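Local coordinates for AclR protein (Streptomyces galilaeus, PDB 2GEY), which is a putative hydroxylase of aromatic polyketide antibiotic biosynthesis, built on the alpha+beta barrel of the SnoaL-like polyketide cyclases, at residues 86-90 against 91-95. Numbering follows the deposited sequence. Where two conformers were deposited one is given.
Sequences QGEFM and GVQPT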
loop_
_atom_site.group_PDB
_atom_site.type_symbol
_atom_site.label_atom_id
_atom_site.label_comp_id
_atom_site.label_asym_id
_atom_site.label_seq_id
_atom_site.Cartn_x
_atom_site.Cartn_y
_atom_site.Cartn_z
ATOM N N GLN A 86 14.302 -14.664 12.055
ATOM C CA GLN A 86 14.885 -15.850 12.689
ATOM C C GLN A 86 15.103 -17.018 11.728
ATOM O O GLN A 86 15.879 -17.925 12.037
ATOM C CB GLN A 86 13.992 -16.337 13.838
ATOM C CG GLN A 86 13.710 -15.318 14.937
ATOM C CD GLN A 86 14.908 -15.006 15.826
ATOM O OE1 GLN A 86 14.807 -14.185 16.741
ATOM N NE2 GLN A 86 16.038 -15.654 15.574
ATOM N N GLY A 87 14.426 -17.013 10.583
ATOM C CA GLY A 87 14.599 -18.066 9.574
ATOM C C GLY A 87 14.920 -17.488 8.209
ATOM O O GLY A 87 14.618 -16.329 7.942
ATOM N N GLU A 88 15.544 -18.290 7.345
ATOM C CA GLU A 88 15.901 -17.819 6.011
ATOM C C GLU A 88 14.658 -17.307 5.280
ATOM O O GLU A 88 13.586 -17.908 5.343
ATOM C CB GLU A 88 16.601 -18.912 5.189
ATOM C CG GLU A 88 17.293 -18.383 3.925
ATOM C CD GLU A 88 17.973 -19.470 3.105
ATOM O OE1 GLU A 88 17.858 -19.438 1.860
ATOM O OE2 GLU A 88 18.649 -20.340 3.694
ATOM N N PHE A 89 14.816 -16.171 4.604
ATOM C CA PHE A 89 13.728 -15.559 3.859
ATOM C C PHE A 89 14.268 -14.861 2.617
ATOM O O PHE A 89 15.228 -14.096 2.700
ATOM C CB PHE A 89 12.979 -14.558 4.741
ATOM C CG PHE A 89 11.669 -14.115 4.163
ATOM C CD1 PHE A 89 10.616 -15.010 4.044
ATOM C CD2 PHE A 89 11.488 -12.816 3.727
ATOM C CE1 PHE A 89 9.405 -14.612 3.506
ATOM C CE2 PHE A 89 10.278 -12.407 3.185
ATOM C CZ PHE A 89 9.233 -13.306 3.077
ATOM N N MET A 90 13.641 -15.137 1.473
ATOM C CA MET A 90 14.068 -14.612 0.170
ATOM C C MET A 90 15.560 -14.815 -0.083
ATOM O O MET A 90 16.228 -13.943 -0.637
ATOM C CB MET A 90 13.726 -13.129 0.049
ATOM C CG MET A 90 12.267 -12.809 0.253
ATOM S SD MET A 90 11.857 -11.092 -0.104
ATOM C CE MET A 90 13.162 -10.211 0.726
ATOM N N GLY A 91 16.076 -15.967 0.338
ATOM C CA GLY A 91 17.480 -16.303 0.157
ATOM C C GLY A 91 18.441 -15.618 1.114
ATOM O O GLY A 91 19.650 -15.782 0.988
ATOM N N VAL A 92 17.917 -14.864 2.078
ATOM C CA VAL A 92 18.755 -14.143 3.036
ATOM C C VAL A 92 18.776 -14.873 4.374
ATOM O O VAL A 92 17.725 -15.146 4.951
ATOM C CB VAL A 92 18.238 -12.707 3.248
ATOM C CG1 VAL A 92 19.104 -11.964 4.265
ATOM C CG2 VAL A 92 18.204 -11.971 1.927
ATOM N N GLN A 93 19.972 -15.183 4.868
ATOM C CA GLN A 93 20.106 -15.880 6.144
ATOM C C GLN A 93 19.637 -14.990 7.295
ATOM O O GLN A 93 19.809 -13.771 7.247
ATOM C CB GLN A 93 21.551 -16.320 6.379
ATOM C CG GLN A 93 22.078 -17.316 5.347
ATOM C CD GLN A 93 21.180 -18.534 5.189
ATOM O OE1 GLN A 93 20.803 -19.176 6.169
ATOM N NE2 GLN A 93 20.828 -18.848 3.949
ATOM N N PRO A 94 19.047 -15.599 8.337
ATOM C CA PRO A 94 18.487 -14.825 9.440
ATOM C C PRO A 94 19.526 -14.017 10.213
ATOM O O PRO A 94 20.610 -14.521 10.515
ATOM C CB PRO A 94 17.857 -15.893 10.338
ATOM C CG PRO A 94 18.544 -17.148 9.993
ATOM C CD PRO A 94 18.860 -17.046 8.540
ATOM N N THR A 95 19.174 -12.768 10.511
ATOM C CA THR A 95 20.038 -11.846 11.242
ATOM C C THR A 95 19.676 -11.795 12.732
ATOM O O THR A 95 20.530 -11.549 13.579
ATOM C CB THR A 95 19.921 -10.423 10.654
ATOM O OG1 THR A 95 18.541 -10.086 10.469
ATOM C CG2 THR A 95 20.614 -10.341 9.305
#
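Phe89 and Val92 face each other as an antiparallel hydrogen-bonded pair and frame a type I' turn, a hairpin-like reversal within a loop: Phe89 N gives a bond of 3.1 Å to Val92 O, and Val92 N returns one of 2.9 Å to Phe89 O. Met90 and Gly91 occupy the bend with positive phi, a conformation that comes easily to glycine. Before the turn, Glu88 CA lies 3.4 Å from Val92 O in a CA-H...O contact.

Among the side chains, Glu88 and Gln93, both exposed, meet across the turn in one of the two conformers modelled for Glu88, which makes their bond a tentative one. In this conformer the glutamate runs out extended, CG anti to the backbone N (chi1 -166°), whereas the bend of Gln93 at chi2 (-53°) carries its amide back toward Glu88 and brings NE2 to 2.7 Å from Glu88 OE2. The amide meets this oxygen from above the carboxylate, the two planes 71° apart, with a moderately bent bond. Pro94 suits the next position because its ring sets hydrocarbon against the backbone of Gln86 to Glu88, and its N has no hydrogen to satisfy: CB rests 3.3 Å from Gln86 C, and CD packs near Glu88 N.

The turn belongs to the loop joining strands 74-84 and 98-110. Backbone hydrogen bonds between Ala57 and both Gln86 and Gly87 tie it to the end of helix 44-57, while Phe89, edge-to-face with Phe58, and Met90 spread hydrophobic side chains onto helix 124-129 and Leu130 just beyond it.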